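Local coordinates for protein cysteine S-methyltransferase NleE (Escherichia coli O157:H7, PDB 4R29) that probably methylates a zinc-finger cysteine of host TAB2 and TAB3 with S-adenosylmethionine, blocking their binding of ubiquitin chains and so NF-kappa-B activation, at residues 68-73 against 122-127; 74-79 against 98-103. The protein carries 1 engineered substitution. One frame throughout, in Å; residues are numbered along the deposited sequence.

Both contacts use helix 59-76: contact 1 sets its 68-73 part against the short helix 120-125, and contact 2 sets its C-terminal end and the residues after it against helix 95-103. Their centres lie 10 Å apart, and along the chain contact 2 is nested within the loop that contact 1 closes. They share an apolar seam, where Leu-125 CD2 lies 3.5 Å from Ile-103 CG2 and Met-73 CE 3.6 Å from Trp-99 CH2. Contact 2 reaches S-adenosylmethionine through Ser-98, at the start of 98-103, whereas in contact 1 the side chain of Leu-125 stays about 10 Å from the bound cofactor.

Contact 1 (68-73 against 122-127); sequences RRFSYM and LHALCE
Ala-124 CB points into helix 59-76 between Phe-70 and Met-73, two residues that lie one helical turn apart. The tight part of the contact is here: CB of Ala-124 is 3.6 Å from Met-73 SD. On its other flank the same methyl lies 3.8 Å from Phe-70 CB. So small a side chain lets the backbones approach to 4.9 Å between the CA atoms of Phe-70 and Ala-124. Met-73 is extended beyond CG, which carries SD past the alanine and CE up to Leu-125, 3.9 Å from its CG; the two side chains cross at about a right angle. Trp-99 and Leu-128 also touch Met-73, and this end is buried.

Toward Glu-127 the contact changes character. Phe-70 has CG anti to its backbone N (chi1 -173°), and its ring lies beside Ala-124 O, with CD1 3.4 Å from that oxygen, while CE1 reaches Glu-127 CB. The carboxylate of Glu-127 stands almost perpendicular to the ring, the planes 87° apart, and holds OE1 3.8 Å above the ring centre. Its other oxygen, OE2, forms a salt bridge with Lys-66, which may draw off part of the negative charge facing the ring. Glu-127 itself is exposed and Phe-70 partly so, making this the solvent side. Arg-69 turns its end away to pair with Asp-121. The two segments bury 283 Å² between them. An alanine at the point of nearest CA approach is what close helix-helix packing uses, here joining helix 59-76 to helix 120-125 in the Rossmann-like fold of NleE.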
loop_
_atom_site.group_PDB
_atom_site.type_symbol
_atom_site.label_atom_id
_atom_site.label_comp_id
_atom_site.label_asym_id
_atom_site.label_seq_id
_atom_site.Cartn_x
_atom_site.Cartn_y
_atom_site.Cartn_z
ATOM N N ARG A 68 -18.345 -7.118 -6.031
ATOM C CA ARG A 68 -17.881 -7.137 -7.426
ATOM C C ARG A 68 -16.349 -7.169 -7.526
ATOM O O ARG A 68 -15.773 -7.944 -8.291
ATOM C CB ARG A 68 -18.420 -5.939 -8.223
ATOM C CG ARG A 68 -19.870 -6.078 -8.698
ATOM C CD ARG A 68 -20.287 -4.919 -9.614
ATOM N NE ARG A 68 -20.111 -3.614 -8.970
ATOM C CZ ARG A 68 -21.079 -2.944 -8.349
ATOM N NH1 ARG A 68 -22.307 -3.446 -8.289
ATOM N NH2 ARG A 68 -20.822 -1.768 -7.783
ATOM N N ARG A 69 -15.684 -6.322 -6.759
ATOM C CA ARG A 69 -14.233 -6.305 -6.773
ATOM C C ARG A 69 -13.663 -7.630 -6.248
ATOM O O ARG A 69 -12.671 -8.139 -6.773
ATOM C CB ARG A 69 -13.724 -5.111 -5.976
ATOM C CG ARG A 69 -14.227 -3.787 -6.528
ATOM C CD ARG A 69 -13.729 -3.553 -7.956
ATOM N NE ARG A 69 -12.326 -3.152 -7.957
ATOM C CZ ARG A 69 -11.541 -3.175 -9.024
ATOM N NH1 ARG A 69 -12.014 -3.585 -10.188
ATOM N NH2 ARG A 69 -10.283 -2.784 -8.929
ATOM N N PHE A 70 -14.322 -8.200 -5.243
ATOM C CA PHE A 70 -13.867 -9.453 -4.635
ATOM C C PHE A 70 -13.924 -10.619 -5.627
ATOM O O PHE A 70 -13.016 -11.453 -5.669
ATOM C CB PHE A 70 -14.663 -9.766 -3.366
ATOM C CG PHE A 70 -14.142 -10.946 -2.588
ATOM C CD1 PHE A 70 -12.791 -11.049 -2.265
ATOM C CD2 PHE A 70 -15.012 -11.941 -2.147
ATOM C CE1 PHE A 70 -12.304 -12.139 -1.516
ATOM C CE2 PHE A 70 -14.544 -13.027 -1.417
ATOM C CZ PHE A 70 -13.184 -13.126 -1.098
ATOM N N SER A 71 -14.976 -10.654 -6.443
ATOM C CA SER A 71 -15.088 -11.664 -7.492
ATOM C C SER A 71 -13.948 -11.522 -8.474
ATOM O O SER A 71 -13.318 -12.505 -8.863
ATOM C CB SER A 71 -16.405 -11.513 -8.250
ATOM O OG SER A 71 -17.482 -11.856 -7.408
ATOM N N TYR A 72 -13.720 -10.289 -8.904
ATOM C CA TYR A 72 -12.607 -9.980 -9.786
ATOM C C TYR A 72 -11.296 -10.521 -9.199
ATOM O O TYR A 72 -10.509 -11.134 -9.908
ATOM C CB TYR A 72 -12.545 -8.465 -10.005
ATOM C CG TYR A 72 -11.242 -7.918 -10.563
ATOM C CD1 TYR A 72 -10.549 -8.576 -11.565
ATOM C CD2 TYR A 72 -10.728 -6.721 -10.110
ATOM C CE1 TYR A 72 -9.365 -8.059 -12.087
ATOM C CE2 TYR A 72 -9.556 -6.200 -10.622
ATOM C CZ TYR A 72 -8.880 -6.871 -11.609
ATOM O OH TYR A 72 -7.715 -6.336 -12.117
ATOM N N MET A 73 -11.071 -10.302 -7.905
ATOM C CA MET A 73 -9.832 -10.740 -7.263
ATOM C C MET A 73 -9.697 -12.264 -7.192
ATOM O O MET A 73 -8.605 -12.829 -7.364
ATOM C CB MET A 73 -9.721 -10.136 -5.866
ATOM C CG MET A 73 -9.441 -8.638 -5.871
ATOM S SD MET A 73 -9.423 -7.977 -4.201
ATOM C CE MET A 73 -9.131 -6.230 -4.509
ATOM N N LEU A 122 -9.594 -2.574 -0.740
ATOM C CA LEU A 122 -8.777 -2.893 0.414
ATOM C C LEU A 122 -9.480 -3.990 1.221
ATOM O O LEU A 122 -8.847 -4.939 1.682
ATOM C CB LEU A 122 -8.526 -1.631 1.262
ATOM C CG LEU A 122 -7.888 -1.852 2.642
ATOM C CD1 LEU A 122 -6.544 -2.611 2.517
ATOM C CD2 LEU A 122 -7.734 -0.539 3.470
ATOM N N HIS A 123 -10.795 -3.857 1.388
ATOM C CA HIS A 123 -11.547 -4.852 2.148
ATOM C C HIS A 123 -11.604 -6.198 1.427
ATOM O O HIS A 123 -11.453 -7.241 2.051
ATOM C CB HIS A 123 -12.938 -4.322 2.528
ATOM C CG HIS A 123 -12.892 -3.314 3.629
ATOM N ND1 HIS A 123 -12.479 -2.010 3.430
ATOM C CD2 HIS A 123 -13.125 -3.431 4.959
ATOM C CE1 HIS A 123 -12.487 -1.366 4.583
ATOM N NE2 HIS A 123 -12.877 -2.201 5.524
ATOM N N ALA A 124 -11.800 -6.165 0.112
ATOM C CA ALA A 124 -11.820 -7.388 -0.692
ATOM C C ALA A 124 -10.466 -8.108 -0.651
ATOM O O ALA A 124 -10.405 -9.348 -0.583
ATOM C CB ALA A 124 -12.230 -7.081 -2.145
ATOM N N LEU A 125 -9.390 -7.321 -0.703
ATOM C CA LEU A 125 -8.024 -7.833 -0.724
ATOM C C LEU A 125 -7.731 -8.695 0.502
ATOM O O LEU A 125 -7.058 -9.735 0.411
ATOM C CB LEU A 125 -7.044 -6.661 -0.710
ATOM C CG LEU A 125 -6.199 -6.345 -1.926
ATOM C CD1 LEU A 125 -5.020 -5.510 -1.433
ATOM C CD2 LEU A 125 -5.704 -7.615 -2.633
ATOM N N CYS A 126 -8.216 -8.222 1.648
ATOM C CA CYS A 126 -8.005 -8.863 2.940
ATOM C C CYS A 126 -8.747 -10.180 3.128
ATOM O O CYS A 126 -8.494 -10.903 4.101
ATOM C CB CYS A 126 -8.403 -7.901 4.051
ATOM S SG CYS A 126 -7.209 -6.588 4.265
ATOM N N GLU A 127 -9.655 -10.490 2.203
ATOM C CA GLU A 127 -10.409 -11.734 2.277
ATOM C C GLU A 127 -9.861 -12.854 1.378
ATOM O O GLU A 127 -10.466 -13.913 1.281
ATOM C CB GLU A 127 -11.902 -11.478 2.008
ATOM C CG GLU A 127 -12.520 -10.411 2.928
ATOM C CD GLU A 127 -14.016 -10.161 2.657
ATOM O OE1 GLU A 127 -14.517 -10.545 1.575
ATOM O OE2 GLU A 127 -14.692 -9.569 3.531
#

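Contact 2 (74-79 against 98-103); sequences KTMYSV and SWLTVI. With SAM (S-adenosylmethionine), chain E.
Leu-100 packs on Met-76, and Ile-103, one helical turn further along helix 95-103, meets Met-76, Tyr-77 and Ser-78. Ahead of them, Ser-98 serves the cofactor: its OG accepts a 2.6 Å hydrogen bond from the amino N of S-adenosylmethionine and also bonds to Thr-94 O. Leu-100 has CG anti to its backbone N (chi1 -174°), which sends CG off the helix, and chi2 (56°) turns CD1 to within 3.8 Å of Met-76 CB; the two side chains cross obliquely. Thr-101 bonds through OG1 to Arg-107 NE, tying the helix to another cofactor-binding residue.

Ile-103 contributes both side chain and carbonyl. Its CD1 lies 4.4 Å from Met-76 CB. Ser-78 N donates to Ile-103 O at 2.9 Å, with 161° at the hydrogen. Tyr-77 CA adds a CA-H...O contact of 3.5 Å to Ile-103 O. Arg-151 NH1 bonds to Ser-78 O and Val-102 O and weakly to Ile-103 O, which may ease the 3.4 Å approach of the acceptors Ser-78 O and Ile-103 O. A backbone NH just beyond one helix thus meets the C-terminal carbonyl of another, whose N-terminal half contributes Ser-98 to the S-adenosylmethionine pocket.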
loop_
_atom_site.group_PDB
_atom_site.type_symbol
_atom_site.label_atom_id
_atom_site.label_comp_id
_atom_site.label_asym_id
_atom_site.label_seq_id
_atom_site.Cartn_x
_atom_site.Cartn_y
_atom_site.Cartn_z
ATOM N N LYS A 74 -10.821 -12.922 -6.947
ATOM C CA LYS A 74 -10.857 -14.375 -6.831
ATOM C C LYS A 74 -10.544 -15.023 -8.163
ATOM O O LYS A 74 -9.846 -16.029 -8.219
ATOM C CB LYS A 74 -12.218 -14.825 -6.305
ATOM C CG LYS A 74 -12.403 -14.577 -4.811
ATOM C CD LYS A 74 -13.727 -15.151 -4.321
ATOM C CE LYS A 74 -14.906 -14.518 -5.059
ATOM N NZ LYS A 74 -16.193 -15.139 -4.629
ATOM N N THR A 75 -11.047 -14.425 -9.241
ATOM C CA THR A 75 -10.720 -14.886 -10.578
ATOM C C THR A 75 -9.210 -14.771 -10.850
ATOM O O THR A 75 -8.602 -15.688 -11.407
ATOM C CB THR A 75 -11.531 -14.117 -11.671
ATOM O OG1 THR A 75 -12.942 -14.202 -11.390
ATOM C CG2 THR A 75 -11.263 -14.717 -13.064
ATOM N N MET A 76 -8.604 -13.649 -10.451
ATOM C CA MET A 76 -7.184 -13.430 -10.740
ATOM C C MET A 76 -6.269 -14.081 -9.702
ATOM O O MET A 76 -5.072 -14.180 -9.906
ATOM C CB MET A 76 -6.873 -11.937 -10.827
ATOM C CG MET A 76 -7.722 -11.171 -11.836
ATOM S SD MET A 76 -7.681 -11.952 -13.451
ATOM C CE MET A 76 -5.920 -12.027 -13.803
ATOM N N TYR A 77 -6.827 -14.512 -8.578
ATOM C CA TYR A 77 -5.988 -15.105 -7.547
ATOM C C TYR A 77 -5.210 -16.289 -8.071
ATOM O O TYR A 77 -5.740 -17.149 -8.766
ATOM C CB TYR A 77 -6.802 -15.563 -6.339
ATOM C CG TYR A 77 -5.955 -16.199 -5.244
ATOM C CD1 TYR A 77 -5.298 -15.408 -4.298
ATOM C CD2 TYR A 77 -5.821 -17.579 -5.148
ATOM C CE1 TYR A 77 -4.533 -15.978 -3.293
ATOM C CE2 TYR A 77 -5.065 -18.161 -4.142
ATOM C CZ TYR A 77 -4.435 -17.356 -3.219
ATOM O OH TYR A 77 -3.690 -17.915 -2.221
ATOM N N SER A 78 -3.945 -16.353 -7.700
ATOM C CA SER A 78 -3.155 -17.515 -8.033
ATOM C C SER A 78 -2.214 -17.863 -6.906
ATOM O O SER A 78 -2.113 -17.129 -5.918
ATOM C CB SER A 78 -2.391 -17.298 -9.331
ATOM O OG SER A 78 -1.607 -18.440 -9.597
ATOM N N VAL A 79 -1.542 -19.004 -7.034
ATOM C CA VAL A 79 -0.542 -19.393 -6.050
ATOM C C VAL A 79 0.796 -18.857 -6.493
ATOM O O VAL A 79 0.941 -18.443 -7.641
ATOM C CB VAL A 79 -0.470 -20.921 -5.866
ATOM C CG1 VAL A 79 -1.662 -21.404 -5.013
ATOM C CG2 VAL A 79 -0.403 -21.625 -7.232
ATOM N N SER A 98 -0.656 -2.606 -8.281
ATOM C CA SER A 98 0.182 -2.828 -7.107
ATOM C C SER A 98 -0.222 -4.090 -6.359
ATOM O O SER A 98 0.644 -4.854 -5.938
ATOM C CB SER A 98 0.155 -1.616 -6.172
ATOM O OG SER A 98 0.670 -0.457 -6.820
ATOM N N TRP A 99 -1.529 -4.325 -6.198
ATOM C CA TRP A 99 -1.976 -5.565 -5.540
ATOM C C TRP A 99 -2.278 -6.725 -6.504
ATOM O O TRP A 99 -2.202 -7.888 -6.124
ATOM C CB TRP A 99 -3.141 -5.329 -4.565
ATOM C CG TRP A 99 -4.318 -4.587 -5.123
ATOM C CD1 TRP A 99 -4.645 -3.282 -4.904
ATOM C CD2 TRP A 99 -5.338 -5.114 -5.977
ATOM N NE1 TRP A 99 -5.797 -2.959 -5.577
ATOM C CE2 TRP A 99 -6.249 -4.065 -6.241
ATOM C CE3 TRP A 99 -5.565 -6.364 -6.556
ATOM C CZ2 TRP A 99 -7.370 -4.228 -7.056
ATOM C CZ3 TRP A 99 -6.688 -6.529 -7.362
ATOM C CH2 TRP A 99 -7.573 -5.464 -7.607
ATOM N N LEU A 100 -2.593 -6.402 -7.749
ATOM C CA LEU A 100 -2.856 -7.424 -8.753
ATOM C C LEU A 100 -1.625 -8.311 -8.975
ATOM O O LEU A 100 -1.744 -9.525 -9.064
ATOM C CB LEU A 100 -3.299 -6.786 -10.074
ATOM C CG LEU A 100 -3.734 -7.820 -11.125
ATOM C CD1 LEU A 100 -4.853 -8.718 -10.575
ATOM C CD2 LEU A 100 -4.179 -7.164 -12.444
ATOM N N THR A 101 -0.450 -7.693 -9.068
ATOM C CA THR A 101 0.795 -8.426 -9.250
ATOM C C THR A 101 1.092 -9.315 -8.033
ATOM O O THR A 101 1.841 -10.282 -8.119
ATOM C CB THR A 101 1.994 -7.454 -9.474
ATOM O OG1 THR A 101 1.978 -6.447 -8.457
ATOM C CG2 THR A 101 1.928 -6.774 -10.840
ATOM N N VAL A 102 0.524 -8.977 -6.885
ATOM C CA VAL A 102 0.753 -9.803 -5.720
ATOM C C VAL A 102 -0.258 -10.962 -5.665
ATOM O O VAL A 102 0.136 -12.112 -5.467
ATOM C CB VAL A 102 0.744 -8.974 -4.417
ATOM C CG1 VAL A 102 0.870 -9.877 -3.220
ATOM C CG2 VAL A 102 1.868 -7.930 -4.446
ATOM N N ILE A 103 -1.546 -10.666 -5.862
ATOM C CA ILE A 103 -2.574 -11.704 -5.770
ATOM C C ILE A 103 -2.486 -12.721 -6.917
ATOM O O ILE A 103 -2.860 -13.876 -6.756
ATOM C CB ILE A 103 -4.011 -11.143 -5.610
ATOM C CG1 ILE A 103 -4.593 -10.640 -6.937
ATOM C CG2 ILE A 103 -4.070 -10.061 -4.506
ATOM C CD1 ILE A 103 -6.082 -10.265 -6.831
HETATM N N SAM E . 2.840 0.776 -5.959
HETATM C CA SAM E . 4.248 0.412 -6.116
HETATM C C SAM E . 4.458 -1.093 -5.988
HETATM O O SAM E . 5.474 -1.608 -6.468
HETATM O OXT SAM E . 3.634 -1.800 -5.383
HETATM C CB SAM E . 5.144 1.099 -5.091
HETATM C CG SAM E . 5.346 2.588 -5.324
HETATM S SD SAM E . 6.790 3.278 -4.454
HETATM C CE SAM E . 6.607 4.970 -5.075
HETATM C "C5'" SAM E . 8.104 2.741 -5.577
HETATM C "C4'" SAM E . 9.470 3.155 -5.037
HETATM O "O4'" SAM E . 10.483 2.337 -5.593
HETATM C "C3'" SAM E . 9.814 4.600 -5.383
HETATM O "O3'" SAM E . 9.437 5.487 -4.347
HETATM C "C2'" SAM E . 11.314 4.566 -5.582
HETATM O "O2'" SAM E . 11.885 4.899 -4.350
HETATM C "C1'" SAM E . 11.644 3.103 -5.870
HETATM N N9 SAM E . 11.958 2.828 -7.286
HETATM C C8 SAM E . 13.083 2.202 -7.751
HETATM N N7 SAM E . 13.008 2.089 -9.090
HETATM C C5 SAM E . 11.837 2.631 -9.490
HETATM C C6 SAM E . 11.263 2.775 -10.745
HETATM N N6 SAM E . 11.900 2.335 -11.825
HETATM N N1 SAM E . 10.034 3.381 -10.856
HETATM C C2 SAM E . 9.374 3.829 -9.725
HETATM N N3 SAM E . 9.947 3.680 -8.477
HETATM C C4 SAM E . 11.161 3.088 -8.361
#